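Local coordinates for uncharacterized protein SP1917 (Streptococcus pneumoniae, PDB 3C9P), which is of unknown function, a small, mostly helical bacterial protein of the DUF2200 family, at residues R73-I85 with Q94-L106. Sequence-based numbering, arbitrary orientation.
Sequences RIAITGKICGVRI and QEIRRLDKLVDWL. With EDO (1,2-ethanediol), chain B.
Arg73 grips Glu95 side-on: NE and NH2 both donate to OE2, and the NE-OE2 bond is 2.9 Å long and fairly straight (159°). Bent at chi2, Glu95 bridges two arginines: Arg98 NH1 meets OE1 from above the carboxylate plane. The guanidinium planes stand 85° apart, and the acid's charge probably offsets repulsion between Arg73 NE and Arg98 NH1. Arg98, extended from CG to NE, lies against the 3-10 segment, Arg73 CG and Ile74 CA over one guanidinium face; a water bridges its NH2 to Ile76 O. Ile76, Ile80 and Ile85 form an apolar patch facing the helix, their branched chains suiting the aliphatic parts of Arg97, Lys101 and Leu102. Ile76 puts CG2 3.6 Å from Lys101 CG and CD1 against Leu102 CD2, while CD1 of Ile85 rests on Lys101 CB. Ile80 lays CG2 near Arg97 CB and sends CD1 to Asp104. Beyond, Lys101 NZ donates to Lys79 O (3.0 Å). Cys81 SG lies over one Arg97 guanidinium face, offset toward the rim; NH1 salt-bridges Asp100 OD2 and NH2 donates to Ala3 O. Beside Glu95, Gln94 NE2 gives Ile85 O an almost linear bond (171°). Together they pack a two-stranded antiparallel hairpin with a type I' turn, Ile80 to Val83, against helix 91-107.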
ATOM      1  N   ARG A  73       3.384  -6.553  -9.097  1.00 11.05           N
ATOM      2  CA  ARG A  73       3.188  -5.158  -8.703  1.00 11.55           C
ATOM      3  C   ARG A  73       3.591  -4.192  -9.822  1.00 11.06           C
ATOM      4  O   ARG A  73       3.172  -3.041  -9.838  1.00 12.18           O
ATOM      5  CB  ARG A  73       3.965  -4.854  -7.418  1.00 11.35           C
ATOM      6  CG  ARG A  73       5.449  -4.664  -7.634  1.00 11.14           C
ATOM      7  CD  ARG A  73       6.223  -4.642  -6.321  1.00 10.84           C
ATOM      8  NE  ARG A  73       7.593  -4.211  -6.598  1.00 12.32           N
ATOM      9  CZ  ARG A  73       8.516  -4.947  -7.204  1.00 12.50           C
ATOM     10  NH1 ARG A  73       8.243  -6.205  -7.581  1.00 11.94           N
ATOM     11  NH2 ARG A  73       9.718  -4.415  -7.429  1.00 15.18           N
ATOM     12  N   ILE A  74       4.398  -4.676 -10.771  1.00 10.50           N
ATOM     13  CA  ILE A  74       4.802  -3.888 -11.929  1.00 10.37           C
ATOM     14  C   ILE A  74       3.561  -3.541 -12.797  1.00 10.09           C
ATOM     15  O   ILE A  74       3.548  -2.538 -13.525  1.00  8.92           O
ATOM     16  CB  ILE A  74       5.844  -4.691 -12.757  1.00 10.23           C
ATOM     17  CG1 ILE A  74       7.092  -5.046 -11.897  1.00 12.59           C
ATOM     18  CG2 ILE A  74       6.208  -4.028 -14.108  1.00 12.47           C
ATOM     19  CD1 ILE A  74       7.697  -3.923 -11.083  1.00 12.56           C
ATOM     20  N   ALA A  75       2.529  -4.374 -12.719  1.00  9.19           N
ATOM     21  CA  ALA A  75       1.275  -4.119 -13.447  1.00  9.37           C
ATOM     22  C   ALA A  75       0.366  -3.068 -12.791  1.00  9.56           C
ATOM     23  O   ALA A  75      -0.631  -2.657 -13.408  1.00  9.66           O
ATOM     24  CB  ALA A  75       0.507  -5.440 -13.665  1.00 10.07           C
ATOM     25  N   ILE A  76       0.693  -2.651 -11.558  1.00 10.62           N
ATOM     26  CA  ILE A  76      -0.021  -1.553 -10.892  1.00 11.80           C
ATOM     27  C   ILE A  76       0.424  -0.221 -11.524  1.00 12.89           C
ATOM     28  O   ILE A  76       1.374   0.458 -11.059  1.00 13.17           O
ATOM     29  CB  ILE A  76       0.173  -1.540  -9.350  1.00 12.78           C
ATOM     30  CG1 ILE A  76      -0.152  -2.915  -8.746  1.00  8.97           C
ATOM     31  CG2 ILE A  76      -0.716  -0.460  -8.723  1.00 10.79           C
ATOM     32  CD1 ILE A  76       0.429  -3.142  -7.317  1.00 11.79           C
ATOM     33  N   THR A  77      -0.255   0.136 -12.610  1.00 13.62           N
ATOM     34  CA  THR A  77       0.096   1.337 -13.384  1.00 14.67           C
ATOM     35  C   THR A  77      -1.037   2.379 -13.257  1.00 15.80           C
ATOM     36  O   THR A  77      -2.085   2.094 -12.669  1.00 16.66           O
ATOM     37  CB  THR A  77       0.335   0.994 -14.869  1.00 14.35           C
ATOM     38  OG1 THR A  77      -0.851   0.381 -15.400  1.00 15.45           O
ATOM     39  CG2 THR A  77       1.517   0.029 -15.026  1.00 13.71           C
ATOM     40  N   GLY A  78      -0.827   3.579 -13.789  1.00 16.47           N
ATOM     41  CA  GLY A  78      -1.870   4.608 -13.763  1.00 17.69           C
ATOM     42  C   GLY A  78      -1.560   5.708 -12.772  1.00 18.66           C
ATOM     43  O   GLY A  78      -0.453   5.777 -12.240  1.00 18.90           O
ATOM     44  N   LYS A  79      -2.552   6.543 -12.500  1.00 19.91           N
ATOM     45  CA  LYS A  79      -2.367   7.765 -11.732  1.00 21.01           C
ATOM     46  C   LYS A  79      -2.845   7.576 -10.310  1.00 21.73           C
ATOM     47  O   LYS A  79      -3.829   6.883 -10.064  1.00 22.01           O
ATOM     48  CB  LYS A  79      -3.163   8.920 -12.348  1.00 21.68           C
ATOM     49  CG  LYS A  79      -2.707   9.392 -13.721  1.00 24.07           C
ATOM     50  CD  LYS A  79      -1.374  10.071 -13.654  1.00 26.52           C
ATOM     51  CE  LYS A  79      -1.487  11.575 -13.796  1.00 29.88           C
ATOM     52  NZ  LYS A  79      -0.193  12.106 -14.345  1.00 32.68           N
ATOM     53  N   ILE A  80      -2.150   8.215  -9.381  1.00 22.28           N
ATOM     54  CA  ILE A  80      -2.570   8.262  -7.987  1.00 23.44           C
ATOM     55  C   ILE A  80      -1.842   9.440  -7.364  1.00 24.56           C
ATOM     56  O   ILE A  80      -0.732   9.776  -7.782  1.00 24.91           O
ATOM     57  CB  ILE A  80      -2.298   6.899  -7.238  1.00 22.85           C
ATOM     58  CG1 ILE A  80      -3.238   6.696  -6.043  1.00 22.18           C
ATOM     59  CG2 ILE A  80      -0.811   6.733  -6.864  1.00 23.28           C
ATOM     60  CD1 ILE A  80      -4.740   6.642  -6.408  1.00 21.33           C
ATOM     61  N   CYS A  81      -2.477  10.091  -6.391  1.00 26.12           N
ATOM     62  CA  CYS A  81      -1.891  11.248  -5.701  1.00 27.20           C
ATOM     63  C   CYS A  81      -1.295  12.264  -6.681  1.00 26.60           C
ATOM     64  O   CYS A  81      -0.286  12.908  -6.366  1.00 27.48           O
ATOM     65  CB  CYS A  81      -0.821  10.794  -4.695  1.00 27.50           C
ATOM     66  SG  CYS A  81      -1.335   9.478  -3.531  1.00 32.21           S
ATOM     67  N   GLY A  82      -1.883  12.371  -7.873  1.00 25.55           N
ATOM     68  CA  GLY A  82      -1.461  13.347  -8.901  1.00 24.11           C
ATOM     69  C   GLY A  82      -0.404  12.945  -9.940  1.00 23.45           C
ATOM     70  O   GLY A  82      -0.135  13.707 -10.883  1.00 23.12           O
ATOM     71  N   VAL A  83       0.200  11.757  -9.783  1.00 21.47           N
ATOM     72  CA  VAL A  83       1.356  11.374 -10.599  1.00 19.35           C
ATOM     73  C   VAL A  83       1.225   9.977 -11.211  1.00 18.04           C
ATOM     74  O   VAL A  83       0.459   9.137 -10.726  1.00 17.01           O
ATOM     75  CB  VAL A  83       2.707  11.458  -9.806  1.00 19.70           C
ATOM     76  CG1 VAL A  83       3.042  12.923  -9.426  1.00 19.94           C
ATOM     77  CG2 VAL A  83       2.683  10.563  -8.560  1.00 20.63           C
ATOM     78  N   ARG A  84       1.988   9.734 -12.274  1.00 16.45           N
ATOM     79  CA  ARG A  84       1.958   8.435 -12.936  1.00 15.50           C
ATOM     80  C   ARG A  84       2.903   7.458 -12.235  1.00 14.55           C
ATOM     81  O   ARG A  84       4.119   7.686 -12.197  1.00 12.87           O
ATOM     82  CB  ARG A  84       2.319   8.590 -14.406  1.00 16.07           C
ATOM     83  CG  ARG A  84       1.927   7.421 -15.207  1.00 19.07           C
ATOM     84  CD  ARG A  84       1.868   7.731 -16.706  1.00 24.41           C
ATOM     85  NE  ARG A  84       0.712   8.536 -17.100  1.00 28.14           N
ATOM     86  CZ  ARG A  84      -0.552   8.113 -17.121  1.00 31.76           C
ATOM     87  NH1 ARG A  84      -0.868   6.879 -16.739  1.00 33.42           N
ATOM     88  NH2 ARG A  84      -1.510   8.946 -17.511  1.00 32.73           N
ATOM     89  N   ILE A  85       2.345   6.356 -11.721  1.00 12.85           N
ATOM     90  CA  ILE A  85       3.081   5.457 -10.814  1.00 12.55           C
ATOM     91  C   ILE A  85       4.296   4.863 -11.501  1.00 13.26           C
ATOM     92  O   ILE A  85       5.409   4.900 -10.966  1.00 13.06           O
ATOM     93  CB  ILE A  85       2.157   4.337 -10.289  1.00 13.24           C
ATOM     94  CG1 ILE A  85       1.130   4.903  -9.297  1.00 13.69           C
ATOM     95  CG2 ILE A  85       2.956   3.206  -9.619  1.00 13.39           C
ATOM     96  CD1 ILE A  85      -0.174   4.054  -9.258  1.00 13.97           C
ATOM     97  N   GLN A  94       7.821   4.845  -5.345  1.00 12.63           N
ATOM     98  CA  GLN A  94       7.054   4.081  -6.319  1.00 12.96           C
ATOM     99  C   GLN A  94       6.276   2.928  -5.659  1.00 12.96           C
ATOM    100  O   GLN A  94       5.109   2.736  -5.984  1.00 12.33           O
ATOM    101  CB  GLN A  94       7.939   3.637  -7.491  1.00 13.30           C
ATOM    102  CG  GLN A  94       7.198   2.989  -8.621  1.00 13.58           C
ATOM    103  CD  GLN A  94       8.117   2.602  -9.777  1.00 14.22           C
ATOM    104  OE1 GLN A  94       9.061   1.829  -9.611  1.00 15.80           O
ATOM    105  NE2 GLN A  94       7.831   3.129 -10.953  1.00 11.64           N
ATOM    106  N   GLU A  95       6.895   2.202  -4.720  1.00 13.77           N
ATOM    107  CA  GLU A  95       6.216   1.118  -3.972  1.00 13.92           C
ATOM    108  C   GLU A  95       5.104   1.684  -3.089  1.00 14.09           C
ATOM    109  O   GLU A  95       4.033   1.091  -2.967  1.00 13.90           O
ATOM    110  CB  GLU A  95       7.205   0.313  -3.102  1.00 14.37           C
ATOM    111  CG  GLU A  95       8.415  -0.312  -3.860  1.00 17.50           C
ATOM    112  CD  GLU A  95       8.026  -1.255  -5.008  1.00 18.96           C
ATOM    113  OE1 GLU A  95       6.825  -1.414  -5.301  1.00 20.52           O
ATOM    114  OE2 GLU A  95       8.944  -1.851  -5.618  1.00 18.91           O
ATOM    115  N   ILE A  96       5.373   2.832  -2.473  1.00 13.00           N
ATOM    116  CA  ILE A  96       4.397   3.504  -1.611  1.00 12.48           C
ATOM    117  C   ILE A  96       3.161   3.870  -2.438  1.00 12.23           C
ATOM    118  O   ILE A  96       2.025   3.661  -1.999  1.00 11.55           O
ATOM    119  CB  ILE A  96       5.016   4.756  -0.945  1.00 12.07           C
ATOM    120  CG1 ILE A  96       5.961   4.315   0.193  1.00 13.33           C
ATOM    121  CG2 ILE A  96       3.928   5.768  -0.472  1.00 10.50           C
ATOM    122  CD1 ILE A  96       6.824   5.465   0.865  1.00 12.46           C
ATOM    123  N   ARG A  97       3.387   4.416  -3.630  1.00 11.71           N
ATOM    124  CA  ARG A  97       2.284   4.834  -4.491  1.00 11.87           C
ATOM    125  C   ARG A  97       1.548   3.633  -5.062  1.00 12.04           C
ATOM    126  O   ARG A  97       0.353   3.718  -5.296  1.00 11.57           O
ATOM    127  CB  ARG A  97       2.757   5.769  -5.603  1.00 12.60           C
ATOM    128  CG  ARG A  97       3.217   7.150  -5.090  1.00 14.12           C
ATOM    129  CD  ARG A  97       2.033   7.896  -4.441  1.00 21.60           C
ATOM    130  NE  ARG A  97       2.389   9.261  -4.067  1.00 27.49           N
ATOM    131  CZ  ARG A  97       2.335   9.751  -2.831  1.00 28.90           C
ATOM    132  NH1 ARG A  97       1.944   9.001  -1.820  1.00 29.87           N
ATOM    133  NH2 ARG A  97       2.668  11.013  -2.612  1.00 32.39           N
ATOM    134  N   ARG A  98       2.240   2.512  -5.260  1.00 11.03           N
ATOM    135  CA  ARG A  98       1.525   1.283  -5.669  1.00 11.80           C
ATOM    136  C   ARG A  98       0.561   0.835  -4.568  1.00 11.80           C
ATOM    137  O   ARG A  98      -0.588   0.462  -4.866  1.00 11.73           O
ATOM    138  CB  ARG A  98       2.491   0.152  -6.033  1.00 11.60           C
ATOM    139  CG  ARG A  98       3.221   0.365  -7.335  1.00 12.20           C
ATOM    140  CD  ARG A  98       4.295  -0.688  -7.540  1.00 12.78           C
ATOM    141  NE  ARG A  98       4.908  -0.520  -8.860  1.00 14.99           N
ATOM    142  CZ  ARG A  98       6.184  -0.725  -9.159  1.00 16.82           C
ATOM    143  NH1 ARG A  98       7.060  -1.095  -8.233  1.00 13.53           N
ATOM    144  NH2 ARG A  98       6.586  -0.551 -10.408  1.00 16.15           N
ATOM    145  N   LEU A  99       0.986   0.904  -3.307  1.00 11.31           N
ATOM    146  CA  LEU A  99       0.006   0.644  -2.213  1.00 12.23           C
ATOM    147  C   LEU A  99      -1.180   1.627  -2.222  1.00 12.12           C
ATOM    148  O   LEU A  99      -2.351   1.227  -2.045  1.00 11.67           O
ATOM    149  CB  LEU A  99       0.660   0.578  -0.822  1.00 12.40           C
ATOM    150  CG  LEU A  99      -0.335   0.231   0.309  1.00 12.25           C
ATOM    151  CD1 LEU A  99      -0.979  -1.136   0.094  1.00 13.20           C
ATOM    152  CD2 LEU A  99       0.336   0.318   1.686  1.00 10.28           C
ATOM    153  N   ASP A 100      -0.892   2.904  -2.452  1.00 12.26           N
ATOM    154  CA  ASP A 100      -1.971   3.901  -2.518  1.00 12.92           C
ATOM    155  C   ASP A 100      -2.991   3.545  -3.587  1.00 13.01           C
ATOM    156  O   ASP A 100      -4.196   3.766  -3.381  1.00 12.88           O
ATOM    157  CB  ASP A 100      -1.458   5.307  -2.778  1.00 12.31           C
ATOM    158  CG  ASP A 100      -0.714   5.910  -1.573  1.00 16.77           C
ATOM    159  OD1 ASP A 100      -1.102   5.706  -0.402  1.00 18.84           O
ATOM    160  OD2 ASP A 100       0.266   6.627  -1.814  1.00 18.83           O
ATOM    161  N   LYS A 101      -2.515   3.044  -4.736  1.00 12.22           N
ATOM    162  CA  LYS A 101      -3.397   2.618  -5.828  1.00 12.08           C
ATOM    163  C   LYS A 101      -4.272   1.437  -5.392  1.00 11.50           C
ATOM    164  O   LYS A 101      -5.481   1.431  -5.658  1.00 10.57           O
ATOM    165  CB  LYS A 101      -2.573   2.260  -7.090  1.00 11.94           C
ATOM    166  CG  LYS A 101      -3.390   1.958  -8.343  1.00 13.51           C
ATOM    167  CD  LYS A 101      -4.183   3.171  -8.794  1.00 15.74           C
ATOM    168  CE  LYS A 101      -4.412   3.153 -10.292  1.00 19.68           C
ATOM    169  NZ  LYS A 101      -5.270   4.334 -10.635  1.00 21.25           N
ATOM    170  N   LEU A 102      -3.677   0.450  -4.712  1.00 10.26           N
ATOM    171  CA  LEU A 102      -4.447  -0.715  -4.251  1.00 11.65           C
ATOM    172  C   LEU A 102      -5.541  -0.299  -3.257  1.00 11.84           C
ATOM    173  O   LEU A 102      -6.659  -0.807  -3.304  1.00 12.15           O
ATOM    174  CB  LEU A 102      -3.538  -1.793  -3.621  1.00 11.37           C
ATOM    175  CG  LEU A 102      -2.402  -2.344  -4.506  1.00 11.65           C
ATOM    176  CD1 LEU A 102      -1.467  -3.323  -3.725  1.00  9.60           C
ATOM    177  CD2 LEU A 102      -2.995  -3.043  -5.735  1.00 12.30           C
ATOM    178  N   VAL A 103      -5.199   0.645  -2.383  1.00 11.00           N
ATOM    179  CA  VAL A 103      -6.104   1.153  -1.375  1.00 11.93           C
ATOM    180  C   VAL A 103      -7.172   2.009  -2.046  1.00 12.27           C
ATOM    181  O   VAL A 103      -8.327   2.007  -1.618  1.00 12.81           O
ATOM    182  CB  VAL A 103      -5.354   1.965  -0.288  1.00 11.79           C
ATOM    183  CG1 VAL A 103      -6.325   2.634   0.643  1.00 14.28           C
ATOM    184  CG2 VAL A 103      -4.483   1.010   0.544  1.00 11.88           C
ATOM    185  N   ASP A 104      -6.796   2.722  -3.102  1.00 12.30           N
ATOM    186  CA  ASP A 104      -7.819   3.468  -3.867  1.00 13.00           C
ATOM    187  C   ASP A 104      -8.892   2.537  -4.431  1.00 12.92           C
ATOM    188  O   ASP A 104     -10.086   2.848  -4.327  1.00 13.48           O
ATOM    189  CB  ASP A 104      -7.198   4.310  -4.958  1.00 12.48           C
ATOM    190  CG  ASP A 104      -8.138   5.427  -5.430  1.00 15.74           C
ATOM    191  OD1 ASP A 104      -8.768   6.112  -4.585  1.00 16.53           O
ATOM    192  OD2 ASP A 104      -8.230   5.596  -6.655  1.00 19.37           O
ATOM    193  N   TRP A 105      -8.494   1.384  -4.975  1.00 13.54           N
ATOM    194  CA  TRP A 105      -9.484   0.380  -5.394  1.00 13.66           C
ATOM    195  C   TRP A 105     -10.419  -0.019  -4.250  1.00 12.62           C
ATOM    196  O   TRP A 105     -11.609  -0.128  -4.459  1.00 12.21           O
ATOM    197  CB  TRP A 105      -8.847  -0.878  -6.001  1.00 14.51           C
ATOM    198  CG  TRP A 105      -8.247  -0.679  -7.359  1.00 14.53           C
ATOM    199  CD1 TRP A 105      -6.912  -0.788  -7.690  1.00 15.31           C
ATOM    200  CD2 TRP A 105      -8.939  -0.357  -8.575  1.00 14.57           C
ATOM    201  NE1 TRP A 105      -6.741  -0.546  -9.035  1.00 14.66           N
ATOM    202  CE2 TRP A 105      -7.961  -0.271  -9.602  1.00 15.06           C
ATOM    203  CE3 TRP A 105     -10.287  -0.118  -8.897  1.00 16.14           C
ATOM    204  CZ2 TRP A 105      -8.287   0.033 -10.931  1.00 17.34           C
ATOM    205  CZ3 TRP A 105     -10.621   0.202 -10.239  1.00 17.48           C
ATOM    206  CH2 TRP A 105      -9.613   0.272 -11.240  1.00 16.66           C
ATOM    207  N   LEU A 106      -9.872  -0.256  -3.058  1.00 12.32           N
ATOM    208  CA  LEU A 106     -10.703  -0.581  -1.888  1.00 12.10           C
ATOM    209  C   LEU A 106     -11.693   0.542  -1.519  1.00 13.00           C
ATOM    210  O   LEU A 106     -12.866   0.253  -1.200  1.00 13.67           O
ATOM    211  CB  LEU A 106      -9.836  -0.978  -0.680  1.00 11.73           C
ATOM    212  CG  LEU A 106      -8.828  -2.113  -0.898  1.00 10.73           C
ATOM    213  CD1 LEU A 106      -7.986  -2.348   0.357  1.00  9.90           C
ATOM    214  CD2 LEU A 106      -9.535  -3.385  -1.305  1.00  8.81           C
TER
HETATM  215  C1  EDO B 201       0.936   8.036   1.021  1.00 37.16           C
HETATM  216  O1  EDO B 201      -0.243   8.825   0.862  1.00 38.54           O
HETATM  217  C2  EDO B 201       0.792   7.225   2.295  1.00 37.04           C
HETATM  218  O2  EDO B 201      -0.589   7.169   2.650  1.00 36.60           O
HETATM  219  O   HOH W   1       4.063   0.530 -11.556  1.00 24.85           O